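PDB 1QHQ: protein (auracyanin) from Chloroflexus aurantiacus, which is a type 1 blue copper protein that probably serves as a soluble electron acceptor for the integral membrane alternative complex III. Local coordinates for residues A[85-88]-A[89-92]; A[99-102]-A[103-106]; A[120-124]-A[125-129]. All coordinates share one frame; numbering follows the deposited sequence.

Interaction 1. Residues A[85-88]-A[89-92]; sequences VPPP and DTPN
Pro87 and Thr90 are the two ends of a type II beta turn, closed by the backbone bond from Thr90 N to Pro87 O (3.1 Å), with Pro88 and Asp89 at the corner. The side chain of Thr90 adds a second bond to the same acceptor: its OG1 donates to Pro87 O at 2.6 Å. Both donors come to that oxygen from one face of its carbonyl plane, so a single residue grips it twice. The threonine torsion makes this possible, because OG1 sits beside its own backbone N (chi1 -63°) and the hydroxyl and the N-H reach the carbonyl together. Tucked in this way, Thr90 OG1 also lies 3.1 Å from Pro87 CD, and Pro86 CB packs against it at 3.8 Å. The same hydroxyl oxygen is near Pro87 N, which as a proline nitrogen has no hydrogen to offer. At the corner, Pro88 suits the second turn position because its ring already holds phi near -57°, while Asp89 takes the positive phi of the third and is exposed to solvent. The turn belongs to the long connection from helix 66-77 to strand 93-96: Pro87 and Thr90 lean on Ala75 of that helix, and Pro86 touches both Val72 of the helix and Trp96 of the strand.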
loop_
_atom_site.group_PDB
_atom_site.type_symbol
_atom_site.label_atom_id
_atom_site.label_comp_id
_atom_site.label_asym_id
_atom_site.label_seq_id
_atom_site.Cartn_x
_atom_site.Cartn_y
_atom_site.Cartn_z
ATOM N N VAL A 85 1.989 4.152 -9.394
ATOM C CA VAL A 85 1.999 2.886 -8.620
ATOM C C VAL A 85 3.374 2.265 -8.895
ATOM O O VAL A 85 4.020 2.617 -9.891
ATOM C CB VAL A 85 0.929 1.894 -9.103
ATOM C CG1 VAL A 85 -0.471 2.408 -8.774
ATOM C CG2 VAL A 85 1.069 1.616 -10.595
ATOM N N PRO A 86 3.833 1.380 -8.043
ATOM C CA PRO A 86 5.039 0.605 -8.363
ATOM C C PRO A 86 4.819 -0.117 -9.673
ATOM O O PRO A 86 3.723 -0.621 -9.943
ATOM C CB PRO A 86 5.103 -0.412 -7.204
ATOM C CG PRO A 86 4.351 0.236 -6.099
ATOM C CD PRO A 86 3.191 0.965 -6.782
ATOM N N PRO A 87 5.812 -0.151 -10.551
ATOM C CA PRO A 87 5.772 -0.953 -11.747
ATOM C C PRO A 87 5.622 -2.428 -11.380
ATOM O O PRO A 87 6.049 -2.844 -10.293
ATOM C CB PRO A 87 7.146 -0.720 -12.389
ATOM C CG PRO A 87 7.521 0.653 -11.906
ATOM C CD PRO A 87 7.053 0.668 -10.453
ATOM N N PRO A 88 5.017 -3.194 -12.258
ATOM C CA PRO A 88 4.861 -4.631 -12.022
ATOM C C PRO A 88 6.249 -5.226 -11.807
ATOM O O PRO A 88 7.231 -4.692 -12.340
ATOM C CB PRO A 88 4.222 -5.151 -13.284
ATOM C CG PRO A 88 3.826 -3.998 -14.098
ATOM C CD PRO A 88 4.483 -2.770 -13.557
ATOM N N ASP A 89 6.393 -6.150 -10.869
ATOM C CA ASP A 89 7.671 -6.792 -10.619
ATOM C C ASP A 89 8.672 -5.931 -9.881
ATOM O O ASP A 89 9.858 -6.331 -9.786
ATOM C CB ASP A 89 8.298 -7.302 -11.931
ATOM C CG ASP A 89 7.430 -8.347 -12.616
ATOM O OD1 ASP A 89 6.745 -9.111 -11.913
ATOM O OD2 ASP A 89 7.373 -8.312 -13.868
ATOM N N THR A 90 8.285 -4.792 -9.337
ATOM C CA THR A 90 9.176 -3.991 -8.508
ATOM C C THR A 90 9.661 -4.833 -7.319
ATOM O O THR A 90 8.886 -5.544 -6.682
ATOM C CB THR A 90 8.484 -2.737 -7.945
ATOM O OG1 THR A 90 8.097 -1.874 -9.045
ATOM C CG2 THR A 90 9.426 -1.969 -7.046
ATOM N N PRO A 91 10.975 -4.896 -7.144
ATOM C CA PRO A 91 11.572 -5.663 -6.067
ATOM C C PRO A 91 11.075 -5.184 -4.714
ATOM O O PRO A 91 10.959 -3.984 -4.446
ATOM C CB PRO A 91 13.070 -5.392 -6.193
ATOM C CG PRO A 91 13.260 -4.920 -7.584
ATOM C CD PRO A 91 11.991 -4.157 -7.925
ATOM N N ASN A 92 10.772 -6.148 -3.836
ATOM C CA ASN A 92 10.398 -5.840 -2.469
ATOM C C ASN A 92 9.093 -5.085 -2.328
ATOM O O ASN A 92 8.816 -4.547 -1.231
ATOM C CB ASN A 92 11.547 -5.093 -1.773
ATOM C CG ASN A 92 12.777 -5.992 -1.636
ATOM O OD1 ASN A 92 13.892 -5.564 -1.970
ATOM N ND2 ASN A 92 12.565 -7.226 -1.221
#

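Interaction 2. Residues A[99-102]-A[103-106]; sequences MLNA and GESG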
loop_
_atom_site.group_PDB
_atom_site.type_symbol
_atom_site.label_atom_id
_atom_site.label_comp_id
_atom_site.label_asym_id
_atom_site.label_seq_id
_atom_site.Cartn_x
_atom_site.Cartn_y
_atom_site.Cartn_z
ATOM N N MET A 99 -3.767 3.427 -7.795
ATOM C CA MET A 99 -3.726 4.816 -7.300
ATOM C C MET A 99 -5.144 5.395 -7.421
ATOM O O MET A 99 -5.723 5.303 -8.507
ATOM C CB MET A 99 -2.739 5.585 -8.184
ATOM C CG MET A 99 -2.516 7.018 -7.674
ATOM S SD MET A 99 -1.759 7.064 -6.054
ATOM C CE MET A 99 -0.135 6.446 -6.374
ATOM N N LEU A 100 -5.694 5.830 -6.321
ATOM C CA LEU A 100 -7.097 6.166 -6.219
ATOM C C LEU A 100 -7.316 7.681 -6.191
ATOM O O LEU A 100 -6.676 8.375 -5.412
ATOM C CB LEU A 100 -7.640 5.609 -4.863
ATOM C CG LEU A 100 -7.411 4.085 -4.734
ATOM C CD1 LEU A 100 -7.874 3.634 -3.363
ATOM C CD2 LEU A 100 -8.161 3.328 -5.820
ATOM N N ASN A 101 -8.259 8.143 -7.008
ATOM C CA ASN A 101 -8.584 9.587 -6.971
ATOM C C ASN A 101 -9.300 9.837 -5.662
ATOM O O ASN A 101 -9.831 8.869 -5.040
ATOM C CB ASN A 101 -9.520 9.894 -8.151
ATOM C CG ASN A 101 -8.880 9.705 -9.500
ATOM O OD1 ASN A 101 -7.695 9.926 -9.703
ATOM N ND2 ASN A 101 -9.649 9.166 -10.471
ATOM N N ALA A 102 -9.342 11.060 -5.163
ATOM C CA ALA A 102 -10.172 11.349 -4.009
ATOM C C ALA A 102 -11.624 10.904 -4.310
ATOM O O ALA A 102 -12.149 11.185 -5.399
ATOM C CB ALA A 102 -10.184 12.879 -3.771
ATOM N N GLY A 103 -12.197 10.132 -3.413
ATOM C CA GLY A 103 -13.522 9.597 -3.572
ATOM C C GLY A 103 -13.517 8.151 -4.079
ATOM O O GLY A 103 -14.595 7.603 -4.251
ATOM N N GLU A 104 -12.372 7.657 -4.499
ATOM C CA GLU A 104 -12.275 6.313 -5.046
ATOM C C GLU A 104 -11.836 5.332 -3.934
ATOM O O GLU A 104 -11.345 5.717 -2.875
ATOM C CB GLU A 104 -11.261 6.252 -6.198
ATOM C CG GLU A 104 -11.898 6.818 -7.499
ATOM C CD GLU A 104 -11.069 6.528 -8.707
ATOM O OE1 GLU A 104 -9.829 6.465 -8.603
ATOM O OE2 GLU A 104 -11.633 6.415 -9.833
ATOM N N SER A 105 -12.175 4.081 -4.168
ATOM C CA SER A 105 -11.834 2.977 -3.257
ATOM C C SER A 105 -11.264 1.823 -4.100
ATOM O O SER A 105 -11.654 1.642 -5.229
ATOM C CB SER A 105 -13.104 2.470 -2.561
ATOM O OG SER A 105 -13.563 3.458 -1.627
ATOM N N GLY A 106 -10.272 1.155 -3.518
ATOM C CA GLY A 106 -9.657 0.044 -4.304
ATOM C C GLY A 106 -9.088 -0.969 -3.314
ATOM O O GLY A 106 -8.693 -0.639 -2.201
HETATM O O HOH W 1 -8.264 4.882 -9.744
#
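Met99 meets Glu104 through a bridging water rather than directly: the water donates to Met99 O at 2.9 Å and to Glu104 OE1 at 2.5 Å. The Met99 side chain turns away from 103-106 and lies about 5 Å from the side chains of the copper ligands Cys122 and His57. Next comes Leu100, whose branched end packs against the backbone at Ser105 and Gly106, CD1 being 3.5 Å from Gly106 N. Gly106 suits this spot, since a beta carbon there would collide with Leu100 CD2. Nearer the backbone, Leu100 CB packs on Glu104 CB at 3.9 Å. Asn101 carries the polar part of the contact. Its N-H points almost straight (171°) at Glu104 OE1, 2.8 Å away, meeting the anti side of the carboxylate from somewhat out of its plane. In return, Glu104 N donates to Asn101 O at 2.9 Å, so each residue gives a backbone N-H to the other. Glu104 brings its carboxylate alongside Asn101 by setting CG beside its own N (chi1 -79°) and staying extended beyond. The Asn101 amide points the same way, with the two planes 21° apart. Ala102 and Gly103 then form the corner, and at Gly103 the positive phi would jam any beta carbon against the preceding carbonyl. Backbone hydrogen bonds of Gly103 and Glu104 with Asn49, and of Gly106 with Phe47, join the chain to strand 42-49. This is a type II beta turn with glycine in its third position, leading into an edge strand of a cupredoxin sandwich.

Interaction 3. Residues A[120-124]-A[125-129]; sequences YICTF and PGHYL. With CU (copper (II) ion), chain B.
Cys122 and His127 both bind the copper ion, SG at 2.2 Å and ND1 at 2.0 Å from the metal. His57 supplies the second imidazole nitrogen, and Met132 completes the set of four ligand residues. Besides holding copper, Cys122 SG accepts a nearly straight hydrogen bond (164°) from Phe124 N at 3.4 Å; this N-H probably draws some charge from the thiolate. Phe124 packs against the histidine ring, its CB over one imidazole face, 3.9 Å from the His127 ring centroid. Farther out, Phe124 CD2 comes within 3.6 Å of His127 NE2, the two rings meeting obliquely with planes 52° apart. CG anti to the backbone N (chi1 -166°) swings the phenyl ring to this place. The backbone holds the same pair together: His127 N donates to Phe124 O at 3.0 Å, and a water joins that carbonyl to Tyr128 N. On the phenylalanine ring, Pro125 CD makes a CH-pi contact over one face, 3.4 Å from the Phe124 centroid. An alanine in place of Phe124 would keep the beta carbon over the imidazole but is likely to open a gap beside His127 NE2 and leave Pro125 CD without its aromatic face. Beyond the metal site, Ile121 CG2 packs against Tyr128 CD1 at 3.4 Å, while the tyrosine hydroxyl is hydrogen-bonded to Asp66. A cysteine just after a strand, histidine and methionine following on one short loop, and a histidine from earlier in the chain are the hallmark of the type 1 blue copper site in cupredoxins.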
loop_
_atom_site.group_PDB
_atom_site.type_symbol
_atom_site.label_atom_id
_atom_site.label_comp_id
_atom_site.label_asym_id
_atom_site.label_seq_id
_atom_site.Cartn_x
_atom_site.Cartn_y
_atom_site.Cartn_z
ATOM N N TYR A 120 4.188 0.046 5.191
ATOM C CA TYR A 120 3.297 0.319 4.066
ATOM C C TYR A 120 3.407 1.866 3.813
ATOM O O TYR A 120 3.611 2.594 4.782
ATOM C CB TYR A 120 1.885 -0.084 4.246
ATOM C CG TYR A 120 1.171 0.362 5.486
ATOM C CD1 TYR A 120 1.222 -0.456 6.656
ATOM C CD2 TYR A 120 0.418 1.535 5.547
ATOM C CE1 TYR A 120 0.520 -0.078 7.763
ATOM C CE2 TYR A 120 -0.260 1.899 6.680
ATOM C CZ TYR A 120 -0.211 1.085 7.805
ATOM O OH TYR A 120 -0.868 1.451 8.948
ATOM N N ILE A 121 3.385 2.226 2.562
ATOM C CA ILE A 121 3.545 3.648 2.200
ATOM C C ILE A 121 2.551 3.971 1.102
ATOM O O ILE A 121 1.919 3.113 0.481
ATOM C CB ILE A 121 4.968 3.937 1.614
ATOM C CG1 ILE A 121 5.213 3.186 0.345
ATOM C CG2 ILE A 121 6.024 3.606 2.686
ATOM C CD1 ILE A 121 6.607 3.387 -0.284
ATOM N N CYS A 122 2.470 5.265 0.788
ATOM C CA CYS A 122 1.785 5.716 -0.415
ATOM C C CYS A 122 2.898 6.147 -1.399
ATOM O O CYS A 122 3.857 6.772 -0.928
ATOM C CB CYS A 122 0.863 6.861 -0.112
ATOM S SG CYS A 122 0.175 7.647 -1.608
ATOM N N THR A 123 2.801 5.780 -2.644
ATOM C CA THR A 123 3.823 6.143 -3.612
ATOM C C THR A 123 3.460 7.335 -4.492
ATOM O O THR A 123 4.288 7.639 -5.368
ATOM C CB THR A 123 4.264 4.980 -4.488
ATOM O OG1 THR A 123 3.178 4.393 -5.204
ATOM C CG2 THR A 123 4.944 3.929 -3.593
ATOM N N PHE A 124 2.353 7.998 -4.223
ATOM C CA PHE A 124 2.115 9.233 -5.069
ATOM C C PHE A 124 3.272 10.192 -4.755
ATOM O O PHE A 124 3.654 10.325 -3.612
ATOM C CB PHE A 124 0.791 9.848 -4.634
ATOM C CG PHE A 124 0.379 10.866 -5.691
ATOM C CD1 PHE A 124 -0.180 10.465 -6.871
ATOM C CD2 PHE A 124 0.737 12.196 -5.482
ATOM C CE1 PHE A 124 -0.486 11.403 -7.852
ATOM C CE2 PHE A 124 0.443 13.126 -6.467
ATOM C CZ PHE A 124 -0.157 12.732 -7.646
ATOM N N PRO A 125 3.835 10.805 -5.784
ATOM C CA PRO A 125 4.993 11.687 -5.603
ATOM C C PRO A 125 4.913 12.590 -4.416
ATOM O O PRO A 125 3.961 13.318 -4.186
ATOM C CB PRO A 125 5.002 12.506 -6.904
ATOM C CG PRO A 125 4.410 11.599 -7.909
ATOM C CD PRO A 125 3.364 10.771 -7.169
ATOM N N GLY A 126 5.970 12.527 -3.549
ATOM C CA GLY A 126 6.012 13.333 -2.369
ATOM C C GLY A 126 5.379 12.829 -1.119
ATOM O O GLY A 126 5.685 13.277 -0.001
ATOM N N HIS A 127 4.374 11.918 -1.206
ATOM C CA HIS A 127 3.644 11.525 -0.022
ATOM C C HIS A 127 4.465 10.709 0.964
ATOM O O HIS A 127 4.367 10.955 2.162
ATOM C CB HIS A 127 2.392 10.720 -0.491
ATOM C CG HIS A 127 1.395 11.638 -1.139
ATOM N ND1 HIS A 127 0.059 11.243 -1.317
ATOM C CD2 HIS A 127 1.458 12.891 -1.616
ATOM C CE1 HIS A 127 -0.625 12.257 -1.863
ATOM N NE2 HIS A 127 0.193 13.232 -2.035
ATOM N N TYR A 128 5.291 9.807 0.443
ATOM C CA TYR A 128 6.156 8.998 1.333
ATOM C C TYR A 128 7.148 9.873 2.083
ATOM O O TYR A 128 7.150 9.892 3.319
ATOM C CB TYR A 128 6.860 7.923 0.506
ATOM C CG TYR A 128 7.939 7.194 1.302
ATOM C CD1 TYR A 128 7.646 6.620 2.520
ATOM C CD2 TYR A 128 9.260 7.246 0.876
ATOM C CE1 TYR A 128 8.640 6.064 3.310
ATOM C CE2 TYR A 128 10.272 6.693 1.660
ATOM C CZ TYR A 128 9.942 6.069 2.834
ATOM O OH TYR A 128 10.947 5.552 3.641
ATOM N N LEU A 129 7.728 10.851 1.360
ATOM C CA LEU A 129 8.631 11.804 2.058
ATOM C C LEU A 129 7.885 12.711 2.988
ATOM O O LEU A 129 8.423 13.100 4.060
ATOM C CB LEU A 129 9.407 12.637 1.034
ATOM C CG LEU A 129 10.381 11.885 0.135
ATOM C CD1 LEU A 129 11.027 12.858 -0.855
ATOM C CD2 LEU A 129 11.439 11.167 0.948
HETATM CU CU CU B . -0.812 9.463 -0.870
HETATM O O HOH W 2 5.860 9.241 -2.483
#

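In the fold
Along the chain the three contacts follow in series. Interaction 1 lies between helix 66-77 and strand 93-96, interaction 2 turns into strand 104-111 of the three-stranded sheet, and interaction 3 carries on from strand 116-121 of the five-stranded one. Their centres are 14 to 19 Å apart, yet each touches the other two. Val85 CG1 packs on Met99 N at 3.6 Å, Pro86 CD on Thr123 OG1 at 3.8 Å, and Met99 CE on Phe124 N at 3.6 Å. The Met99 side chain is about 6 Å from the copper, the Pro86 side chain about 11 Å. The loop of interaction 2 thus passes from one sheet to the other and borders the copper ligand loop, while interaction 1 lies at the periphery.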